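Local coordinates for protein cyclodipeptide synthase, BtCDPS (Bacillus thermoamylovorans, PDB 6ZTU) that probably uses aminoacyl groups, normally delivered on transfer RNA, to build cyclic dipeptides, at residues F116-Y122 with A188-G192; N18-Y23 with D221-I226; S53-V59 with L101-R106. All coordinates share one frame; numbering follows the deposited sequence.

Contact 1 of 3, residues F116-Y122 with A188-G192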
loop_
_atom_site.group_PDB
_atom_site.type_symbol
_atom_site.label_atom_id
_atom_site.label_comp_id
_atom_site.label_asym_id
_atom_site.label_seq_id
_atom_site.Cartn_x
_atom_site.Cartn_y
_atom_site.Cartn_z
ATOM N N PHE A 116 -4.077 9.433 -9.932
ATOM C CA PHE A 116 -5.534 9.317 -9.963
ATOM C C PHE A 116 -6.223 10.613 -9.535
ATOM O O PHE A 116 -7.379 10.603 -9.128
ATOM C CB PHE A 116 -5.980 8.122 -9.110
ATOM C CG PHE A 116 -5.480 6.818 -9.653
ATOM C CD1 PHE A 116 -6.255 6.076 -10.527
ATOM C CD2 PHE A 116 -4.183 6.387 -9.374
ATOM C CE1 PHE A 116 -5.776 4.889 -11.074
ATOM C CE2 PHE A 116 -3.699 5.201 -9.912
ATOM C CZ PHE A 116 -4.487 4.459 -10.767
ATOM N N LYS A 117 -5.544 11.747 -9.692
ATOM C CA LYS A 117 -6.136 13.032 -9.338
ATOM C C LYS A 117 -7.330 13.383 -10.218
ATOM O O LYS A 117 -8.153 14.214 -9.824
ATOM C CB LYS A 117 -5.072 14.133 -9.421
ATOM C CG LYS A 117 -4.105 14.125 -8.229
ATOM C CD LYS A 117 -2.938 15.081 -8.430
ATOM C CE LYS A 117 -1.607 14.398 -8.137
ATOM N NZ LYS A 117 -0.493 15.002 -8.933
ATOM N N ASN A 118 -7.444 12.774 -11.397
ATOM C CA ASN A 118 -8.583 12.994 -12.278
ATOM C C ASN A 118 -9.577 11.841 -12.244
ATOM O O ASN A 118 -10.424 11.731 -13.134
ATOM C CB ASN A 118 -8.085 13.239 -13.703
ATOM C CG ASN A 118 -7.308 14.523 -13.814
ATOM O OD1 ASN A 118 -7.890 15.601 -13.890
ATOM N ND2 ASN A 118 -5.988 14.422 -13.773
ATOM N N ASN A 119 -9.499 10.991 -11.226
ATOM C CA ASN A 119 -10.362 9.828 -11.067
ATOM C C ASN A 119 -11.363 10.174 -9.975
ATOM O O ASN A 119 -10.963 10.560 -8.872
ATOM C CB ASN A 119 -9.509 8.598 -10.715
ATOM C CG ASN A 119 -10.325 7.348 -10.422
ATOM O OD1 ASN A 119 -10.942 7.218 -9.359
ATOM N ND2 ASN A 119 -10.283 6.391 -11.343
ATOM N N LYS A 120 -12.656 10.089 -10.298
ATOM C CA LYS A 120 -13.688 10.517 -9.360
ATOM C C LYS A 120 -13.735 9.616 -8.134
ATOM O O LYS A 120 -14.018 10.087 -7.028
ATOM C CB LYS A 120 -15.057 10.546 -10.037
ATOM C CG LYS A 120 -16.176 11.081 -9.147
ATOM C CD LYS A 120 -17.387 11.537 -9.958
ATOM C CE LYS A 120 -18.459 12.174 -9.082
ATOM N NZ LYS A 120 -19.309 11.159 -8.417
ATOM N N ILE A 121 -13.495 8.316 -8.305
ATOM C CA ILE A 121 -13.563 7.434 -7.145
ATOM C C ILE A 121 -12.434 7.756 -6.178
ATOM O O ILE A 121 -12.659 7.889 -4.965
ATOM C CB ILE A 121 -13.528 5.950 -7.556
ATOM C CG1 ILE A 121 -14.525 5.648 -8.685
ATOM C CG2 ILE A 121 -13.796 5.069 -6.327
ATOM C CD1 ILE A 121 -15.959 5.876 -8.317
ATOM N N TYR A 122 -11.206 7.879 -6.692
ATOM C CA TYR A 122 -10.082 8.196 -5.818
ATOM C C TYR A 122 -10.339 9.492 -5.060
ATOM O O TYR A 122 -10.107 9.575 -3.843
ATOM C CB TYR A 122 -8.770 8.299 -6.615
ATOM C CG TYR A 122 -7.643 8.720 -5.703
ATOM C CD1 TYR A 122 -6.903 7.776 -4.998
ATOM C CD2 TYR A 122 -7.362 10.071 -5.493
ATOM C CE1 TYR A 122 -5.893 8.163 -4.127
ATOM C CE2 TYR A 122 -6.366 10.469 -4.610
ATOM C CZ TYR A 122 -5.636 9.513 -3.931
ATOM O OH TYR A 122 -4.626 9.905 -3.070
ATOM N N ALA A 188 -10.195 -1.588 -6.106
ATOM C CA ALA A 188 -10.839 -2.208 -7.265
ATOM C C ALA A 188 -11.672 -1.190 -8.033
ATOM O O ALA A 188 -11.594 -1.107 -9.268
ATOM C CB ALA A 188 -11.716 -3.383 -6.833
ATOM N N SER A 189 -12.482 -0.411 -7.315
ATOM C CA SER A 189 -13.369 0.539 -7.971
ATOM C C SER A 189 -12.599 1.707 -8.561
ATOM O O SER A 189 -12.983 2.224 -9.620
ATOM C CB SER A 189 -14.416 1.035 -6.982
ATOM O OG SER A 189 -15.372 0.018 -6.727
ATOM N N ILE A 190 -11.515 2.138 -7.906
ATOM C CA ILE A 190 -10.665 3.186 -8.492
ATOM C C ILE A 190 -10.080 2.722 -9.823
ATOM O O ILE A 190 -10.068 3.467 -10.818
ATOM C CB ILE A 190 -9.545 3.587 -7.510
ATOM C CG1 ILE A 190 -10.131 4.299 -6.293
ATOM C CG2 ILE A 190 -8.481 4.463 -8.211
ATOM C CD1 ILE A 190 -9.102 4.419 -5.159
ATOM N N LEU A 191 -9.568 1.488 -9.858
ATOM C CA LEU A 191 -8.882 1.004 -11.051
ATOM C C LEU A 191 -9.839 0.489 -12.123
ATOM O O LEU A 191 -9.476 0.481 -13.310
ATOM C CB LEU A 191 -7.892 -0.098 -10.674
ATOM C CG LEU A 191 -6.664 0.356 -9.876
ATOM C CD1 LEU A 191 -6.078 -0.838 -9.136
ATOM C CD2 LEU A 191 -5.635 0.964 -10.808
ATOM N N GLY A 192 -11.038 0.074 -11.748
ATOM C CA GLY A 192 -12.007 -0.432 -12.691
ATOM C C GLY A 192 -12.098 -1.940 -12.787
ATOM O O GLY A 192 -12.481 -2.452 -13.843
#

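Contact 2 of 3, residues N18-Y23 with D221-I226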
loop_
_atom_site.group_PDB
_atom_site.type_symbol
_atom_site.label_atom_id
_atom_site.label_comp_id
_atom_site.label_asym_id
_atom_site.label_seq_id
_atom_site.Cartn_x
_atom_site.Cartn_y
_atom_site.Cartn_z
ATOM N N ASN A 18 -14.972 -11.718 3.978
ATOM C CA ASN A 18 -15.245 -11.136 2.667
ATOM C C ASN A 18 -13.967 -11.024 1.843
ATOM O O ASN A 18 -13.969 -11.306 0.634
ATOM C CB ASN A 18 -15.913 -9.775 2.830
ATOM C CG ASN A 18 -16.464 -9.243 1.512
ATOM O OD1 ASN A 18 -15.975 -8.250 0.967
ATOM N ND2 ASN A 18 -17.482 -9.906 0.993
ATOM N N CYS A 19 -12.855 -10.629 2.480
ATOM C CA CYS A 19 -11.589 -10.567 1.757
ATOM C C CYS A 19 -11.202 -11.949 1.248
ATOM O O CYS A 19 -10.656 -12.093 0.145
ATOM C CB CYS A 19 -10.480 -9.996 2.648
ATOM S SG CYS A 19 -10.853 -8.430 3.443
ATOM N N GLU A 20 -11.493 -12.981 2.040
ATOM C CA GLU A 20 -11.195 -14.345 1.626
ATOM C C GLU A 20 -11.986 -14.727 0.381
ATOM O O GLU A 20 -11.451 -15.381 -0.519
ATOM C CB GLU A 20 -11.506 -15.313 2.766
ATOM C CG GLU A 20 -11.188 -16.755 2.444
ATOM C CD GLU A 20 -11.521 -17.676 3.601
ATOM O OE1 GLU A 20 -12.520 -17.423 4.312
ATOM O OE2 GLU A 20 -10.770 -18.649 3.805
ATOM N N LYS A 21 -13.265 -14.339 0.328
ATOM C CA LYS A 21 -14.084 -14.627 -0.849
ATOM C C LYS A 21 -13.513 -13.946 -2.083
ATOM O O LYS A 21 -13.390 -14.558 -3.152
ATOM C CB LYS A 21 -15.531 -14.184 -0.616
ATOM C CG LYS A 21 -16.272 -14.966 0.462
ATOM C CD LYS A 21 -17.539 -14.248 0.908
ATOM C CE LYS A 21 -18.498 -15.217 1.587
ATOM N NZ LYS A 21 -18.662 -16.483 0.804
ATOM N N ILE A 22 -13.142 -12.668 -1.947
ATOM C CA ILE A 22 -12.594 -11.936 -3.084
ATOM C C ILE A 22 -11.271 -12.544 -3.519
ATOM O O ILE A 22 -10.989 -12.675 -4.715
ATOM C CB ILE A 22 -12.443 -10.444 -2.732
ATOM C CG1 ILE A 22 -13.819 -9.840 -2.480
ATOM C CG2 ILE A 22 -11.686 -9.718 -3.839
ATOM C CD1 ILE A 22 -13.778 -8.468 -1.822
ATOM N N TYR A 23 -10.437 -12.926 -2.550
ATOM C CA TYR A 23 -9.174 -13.582 -2.873
ATOM C C TYR A 23 -9.409 -14.884 -3.630
ATOM O O TYR A 23 -8.726 -15.172 -4.619
ATOM C CB TYR A 23 -8.381 -13.843 -1.589
ATOM C CG TYR A 23 -7.298 -14.871 -1.739
ATOM C CD1 TYR A 23 -6.169 -14.604 -2.491
ATOM C CD2 TYR A 23 -7.402 -16.113 -1.123
ATOM C CE1 TYR A 23 -5.172 -15.538 -2.633
ATOM C CE2 TYR A 23 -6.406 -17.055 -1.262
ATOM C CZ TYR A 23 -5.293 -16.764 -2.017
ATOM O OH TYR A 23 -4.284 -17.692 -2.167
ATOM N N ASP A 221 -17.530 -2.938 -0.797
ATOM C CA ASP A 221 -17.950 -4.334 -0.708
ATOM C C ASP A 221 -17.124 -5.244 -1.599
ATOM O O ASP A 221 -17.037 -6.450 -1.335
ATOM C CB ASP A 221 -19.423 -4.469 -1.102
ATOM C CG ASP A 221 -20.358 -3.896 -0.078
ATOM O OD1 ASP A 221 -19.939 -3.697 1.080
ATOM O OD2 ASP A 221 -21.531 -3.642 -0.436
ATOM N N ASN A 222 -16.539 -4.700 -2.668
ATOM C CA ASN A 222 -15.736 -5.459 -3.619
ATOM C C ASN A 222 -14.241 -5.318 -3.367
ATOM O O ASN A 222 -13.440 -5.650 -4.250
ATOM C CB ASN A 222 -16.049 -5.023 -5.057
ATOM C CG ASN A 222 -15.630 -3.593 -5.324
ATOM O OD1 ASN A 222 -15.451 -2.801 -4.391
ATOM N ND2 ASN A 222 -15.478 -3.246 -6.603
ATOM N N GLN A 223 -13.853 -4.837 -2.187
ATOM C CA GLN A 223 -12.458 -4.599 -1.841
ATOM C C GLN A 223 -12.064 -5.499 -0.674
ATOM O O GLN A 223 -12.797 -5.586 0.312
ATOM C CB GLN A 223 -12.246 -3.124 -1.475
ATOM C CG GLN A 223 -10.777 -2.755 -1.252
ATOM C CD GLN A 223 -9.973 -2.812 -2.540
ATOM O OE1 GLN A 223 -10.536 -2.827 -3.636
ATOM N NE2 GLN A 223 -8.653 -2.848 -2.416
ATOM N N GLY A 224 -10.904 -6.158 -0.795
ATOM C CA GLY A 224 -10.348 -6.942 0.289
ATOM C C GLY A 224 -8.898 -6.575 0.548
ATOM O O GLY A 224 -8.270 -5.827 -0.207
ATOM N N TYR A 225 -8.365 -7.132 1.636
ATOM C CA TYR A 225 -6.973 -6.961 2.030
ATOM C C TYR A 225 -6.428 -8.318 2.428
ATOM O O TYR A 225 -7.089 -9.046 3.174
ATOM C CB TYR A 225 -6.851 -5.987 3.212
ATOM C CG TYR A 225 -5.424 -5.695 3.648
ATOM C CD1 TYR A 225 -4.731 -4.608 3.124
ATOM C CD2 TYR A 225 -4.775 -6.497 4.599
ATOM C CE1 TYR A 225 -3.416 -4.331 3.525
ATOM C CE2 TYR A 225 -3.457 -6.220 5.006
ATOM C CZ TYR A 225 -2.796 -5.130 4.473
ATOM O OH TYR A 225 -1.494 -4.843 4.870
ATOM N N ILE A 226 -5.238 -8.670 1.945
ATOM C CA ILE A 226 -4.624 -9.938 2.330
ATOM C C ILE A 226 -3.198 -9.711 2.794
ATOM O O ILE A 226 -2.471 -8.875 2.248
ATOM C CB ILE A 226 -4.654 -10.991 1.196
ATOM C CG1 ILE A 226 -3.904 -10.503 -0.054
ATOM C CG2 ILE A 226 -6.087 -11.407 0.896
ATOM C CD1 ILE A 226 -3.814 -11.547 -1.127
#

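Contact 3 of 3, residues S53-V59 with L101-R106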
loop_
_atom_site.group_PDB
_atom_site.type_symbol
_atom_site.label_atom_id
_atom_site.label_comp_id
_atom_site.label_asym_id
_atom_site.label_seq_id
_atom_site.Cartn_x
_atom_site.Cartn_y
_atom_site.Cartn_z
ATOM N N SER A 53 1.081 -13.646 -10.849
ATOM C CA SER A 53 0.807 -13.981 -12.241
ATOM C C SER A 53 0.285 -15.402 -12.378
ATOM O O SER A 53 -0.473 -15.695 -13.309
ATOM C CB SER A 53 2.074 -13.806 -13.083
ATOM O OG SER A 53 2.524 -12.466 -13.080
ATOM N N LYS A 54 0.682 -16.301 -11.472
ATOM C CA LYS A 54 0.189 -17.671 -11.539
ATOM C C LYS A 54 -1.212 -17.799 -10.975
ATOM O O LYS A 54 -1.972 -18.668 -11.408
ATOM C CB LYS A 54 1.130 -18.616 -10.792
ATOM C CG LYS A 54 2.112 -19.338 -11.695
ATOM C CD LYS A 54 2.855 -18.363 -12.609
ATOM C CE LYS A 54 3.801 -19.105 -13.540
ATOM N NZ LYS A 54 4.418 -20.261 -12.829
ATOM N N ASN A 55 -1.580 -16.936 -10.034
ATOM C CA ASN A 55 -2.803 -17.110 -9.271
ATOM C C ASN A 55 -3.958 -16.240 -9.747
ATOM O O ASN A 55 -5.108 -16.687 -9.693
ATOM C CB ASN A 55 -2.537 -16.819 -7.789
ATOM C CG ASN A 55 -1.925 -18.008 -7.064
ATOM O OD1 ASN A 55 -2.637 -18.896 -6.600
ATOM N ND2 ASN A 55 -0.604 -18.025 -6.959
ATOM N N PHE A 56 -3.702 -15.020 -10.206
ATOM C CA PHE A 56 -4.767 -14.052 -10.420
ATOM C C PHE A 56 -5.002 -13.766 -11.898
ATOM O O PHE A 56 -4.077 -13.805 -12.711
ATOM C CB PHE A 56 -4.449 -12.739 -9.697
ATOM C CG PHE A 56 -4.566 -12.846 -8.211
ATOM C CD1 PHE A 56 -3.498 -13.296 -7.448
ATOM C CD2 PHE A 56 -5.758 -12.538 -7.581
ATOM C CE1 PHE A 56 -3.613 -13.411 -6.070
ATOM C CE2 PHE A 56 -5.879 -12.650 -6.213
ATOM C CZ PHE A 56 -4.801 -13.090 -5.456
ATOM N N LYS A 57 -6.258 -13.444 -12.225
ATOM C CA LYS A 57 -6.600 -13.075 -13.597
ATOM C C LYS A 57 -5.920 -11.774 -14.009
ATOM O O LYS A 57 -5.436 -11.645 -15.140
ATOM C CB LYS A 57 -8.117 -12.952 -13.740
ATOM C CG LYS A 57 -8.861 -14.255 -13.531
ATOM C CD LYS A 57 -10.348 -14.063 -13.771
ATOM C CE LYS A 57 -11.161 -15.173 -13.120
ATOM N NZ LYS A 57 -12.605 -15.041 -13.456
ATOM N N ASN A 58 -5.863 -10.806 -13.100
ATOM C CA ASN A 58 -5.320 -9.487 -13.373
ATOM C C ASN A 58 -4.415 -9.080 -12.226
ATOM O O ASN A 58 -4.744 -9.328 -11.062
ATOM C CB ASN A 58 -6.435 -8.450 -13.527
ATOM C CG ASN A 58 -7.440 -8.840 -14.581
ATOM O OD1 ASN A 58 -7.221 -8.607 -15.766
ATOM N ND2 ASN A 58 -8.548 -9.436 -14.157
ATOM N N VAL A 59 -3.300 -8.437 -12.567
ATOM C CA VAL A 59 -2.263 -8.030 -11.627
ATOM C C VAL A 59 -1.934 -6.564 -11.873
ATOM O O VAL A 59 -1.672 -6.165 -13.014
ATOM C CB VAL A 59 -0.989 -8.879 -11.794
ATOM C CG1 VAL A 59 0.097 -8.406 -10.848
ATOM C CG2 VAL A 59 -1.290 -10.372 -11.627
ATOM N N LEU A 101 6.826 -8.461 -14.605
ATOM C CA LEU A 101 5.590 -8.500 -15.372
ATOM C C LEU A 101 5.864 -8.948 -16.803
ATOM O O LEU A 101 5.200 -9.854 -17.322
ATOM C CB LEU A 101 4.916 -7.131 -15.342
ATOM C CG LEU A 101 4.265 -6.795 -13.994
ATOM C CD1 LEU A 101 3.920 -5.306 -13.926
ATOM C CD2 LEU A 101 3.032 -7.658 -13.751
ATOM N N ARG A 102 6.873 -8.347 -17.438
ATOM C CA ARG A 102 7.223 -8.730 -18.802
ATOM C C ARG A 102 7.621 -10.200 -18.874
ATOM O O ARG A 102 7.187 -10.924 -19.775
ATOM C CB ARG A 102 8.348 -7.833 -19.319
ATOM C CG ARG A 102 8.880 -8.237 -20.685
ATOM C CD ARG A 102 9.643 -7.094 -21.342
ATOM N NE ARG A 102 10.425 -6.317 -20.382
ATOM C CZ ARG A 102 11.632 -6.662 -19.938
ATOM N NH1 ARG A 102 12.205 -7.781 -20.360
ATOM N NH2 ARG A 102 12.267 -5.889 -19.062
ATOM N N LYS A 103 8.418 -10.663 -17.908
ATOM C CA LYS A 103 8.802 -12.069 -17.848
ATOM C C LYS A 103 7.587 -12.989 -17.846
ATOM O O LYS A 103 7.622 -14.079 -18.431
ATOM C CB LYS A 103 9.661 -12.309 -16.605
ATOM C CG LYS A 103 10.138 -13.735 -16.419
ATOM C CD LYS A 103 10.953 -13.862 -15.138
ATOM C CE LYS A 103 10.058 -13.849 -13.906
ATOM N NZ LYS A 103 10.841 -13.821 -12.629
ATOM N N ASN A 104 6.499 -12.571 -17.197
ATOM C CA ASN A 104 5.288 -13.375 -17.110
ATOM C C ASN A 104 4.307 -13.113 -18.242
ATOM O O ASN A 104 3.177 -13.606 -18.182
ATOM C CB ASN A 104 4.580 -13.116 -15.775
ATOM C CG ASN A 104 5.270 -13.783 -14.615
ATOM O OD1 ASN A 104 4.959 -14.924 -14.282
ATOM N ND2 ASN A 104 6.187 -13.066 -13.965
ATOM N N GLY A 105 4.690 -12.336 -19.250
ATOM C CA GLY A 105 3.764 -12.026 -20.323
ATOM C C GLY A 105 2.590 -11.176 -19.900
ATOM O O GLY A 105 1.522 -11.264 -20.507
ATOM N N ARG A 106 2.770 -10.339 -18.881
ATOM C CA ARG A 106 1.707 -9.531 -18.297
ATOM C C ARG A 106 1.808 -8.080 -18.745
ATOM O O ARG A 106 2.902 -7.560 -18.986
ATOM C CB ARG A 106 1.783 -9.577 -16.767
ATOM C CG ARG A 106 1.451 -10.921 -16.150
ATOM C CD ARG A 106 -0.034 -11.046 -15.978
ATOM N NE ARG A 106 -0.426 -12.330 -15.410
ATOM C CZ ARG A 106 -1.664 -12.612 -15.026
ATOM N NH1 ARG A 106 -2.614 -11.700 -15.166
ATOM N NH2 ARG A 106 -1.956 -13.802 -14.527
HETATM O O HOH W 1 -2.542 -8.730 -15.633
#

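Contact 1 of 3, residues F116-Y122 with A188-G192
The ring of Phe116 meets two side chains of helix 167-191 at a slant: CD1 lies 3.6 Å from Ile190 CG2, and CZ lies 3.7 Å from Leu191 CD2. Tyr122 presents a ring edge instead, with Ile190 CD1 close to the ring plane and 4.0 Å from Tyr122 CD1, while its hydroxyl is bound to Ala179 O, earlier in helix 167-191. Ile190 thus divides its branches between the two rings, CG2 meeting Phe116 and CD1 meeting Tyr122. Its CG1 runs past Ile121 CG2 at 3.7 Å, the two side chains pointing in opposite directions.

The third flat group, the amide of Asn119, works with both ends. Its first torsion sets CG anti to the backbone N (chi1 176°), which swings the amide in between the two segments. OD1 accepts the amide of Tyr122 (Tyr122 N to Asn119 OD1, 2.8 Å) almost straight, at 169°, and so caps the start of helix 120-135 from the N-cap position. ND2 gives a more bent bond to Ile190 O (3.0 Å, 133°), arriving on a lone pair of that carbonyl although the oxygen is tilted from the amide plane. With an alanine here, the amide of Tyr122 and the carbonyl of Ile190 would probably both lose these partners, and the two helix ends their polar link.

One amide therefore serves an N-H at the beginning of one helix and a C=O in the last turn of another, so that polar pairing helps to fix where the helix ends meet, and Ile190, with Leu191, supplies the apolar packing beside it.

Contact 2 of 3, residues N18-Y23 with D221-I226
A hydrogen bond from Tyr225 to Cys19 uses sulfur: Tyr225 N donates to Cys19 SG over 3.3 Å, at a fairly straight 161°. The thiol reaches the strand because SG stands anti to its own carbonyl carbon (chi1 -52°), which also brings it 3.5 Å from Gly224 CA.

Contact of side chain with bare backbone makes up the next group. Ile22 lays CD1 along the peptide groups leading into the strand, 3.5 Å from Asn222 C and 3.6 Å from Gln223 C. Beside it Gly224 lets helix 17-25 come close, its CA lying 4.1 Å from Cys19 CA; a CB on Gly224 would collide with the CA of that cysteine. The axes of helix 18-23 and strand 223-226 approach to 6.9 Å and are nearly perpendicular, at 93°.

Purely apolar packing is confined to one end, where Tyr23 and Ile226 cross at about a right angle, with Tyr23 CD1 4.1 Å from Ile226 CD1. Val12 of strand 11-14 touches both.

Gln223 and Tyr225 start out from the strand away from this helix, and their polar ends bind Ala188 N and Arg202 O, respectively. The chemistry suggests a division of labour: a missing side chain permits the close approach, while a weakly polar thiol can accept a backbone N-H at a buried contact made largely of side chains on backbone.

Contact 3 of 3, residues S53-V59 with L101-R106
Arg106 reaches residues 53-59 through a bend: CG stands anti to the carbonyl carbon, the chain turns sharply at the second torsion (chi2 -85°), and from there it runs extended to set the guanidinium among three backbone carbonyls. NH2 donates twice, to Ser53 O at 2.7 Å and to Phe56 O at 2.8 Å. The second carbonyl is met nearly along the C=O axis, whereas NH2 approaches that of Ser53 from the flank, slightly tilted from its plane. NH1 gives its bond to Lys57 O at 2.8 Å; the oxygen lies in the guanidinium plane, but the donor sits well above the carbonyl plane and off its lone pairs. A water accepts from NH1 of Arg106 at 3.0 Å and from Val59 N, bridging the arginine to the backbone of Val59. Over one face of the guanidinium, offset toward its rim, lies Val59 CG2, 4.0 Å from Arg106 NH1.

Four bonds thus fix the rotation of the group. Placed where helix 42-55 runs out and its carbonyls point onward, the positive charge probably also suits the partial negative charge of that helix end.

Ser53 packs against Asn104, its CB 3.3 Å from Asn104 OD1, while the serine hydroxyl is bound to Ile49 O. Asn104 ND2 is itself hydrogen-bonded to Ala100 O and Asp50 OD1. Nearby, Val59 CG1 touches Leu101 CD2 at 4.2 Å.

Helix 79-103 ends here in a Schellman motif, Arg106 N bonding to Leu101 O and Gly105 N to Arg102 O, with Gly105 at positive phi; this turn sends Arg106 back toward helix 42-55. That helix forms the crossover between parallel strands 28-32 and 58-63, and Arg106 binds precisely where it passes into the second strand, with Val59 also resting on Ile29 and Leu31.

In the fold
The three contacts are spaced 18 to 22 Å apart, centre to centre, around the central six-stranded mixed sheet of this Rossmann-like fold. Contact 2 joins residues near the two chain ends and so encloses the other two in sequence; contact 3 closes before contact 1 opens. Contacts 1 and 2 meet through Ser189 OG and Asn222 ND2, 3.3 Å apart and probably hydrogen-bonded. Contacts 2 and 3 touch where Tyr23 CD1 packs 3.6 Å from Phe56 CZ, whereas contacts 1 and 3 stay about 8 Å apart at their nearest atoms. Contact 2 comes nearest the bound hexanediol, about 5 Å from the Tyr225 side chain; helix 167-191, ending in contact 1, helps line that pocket.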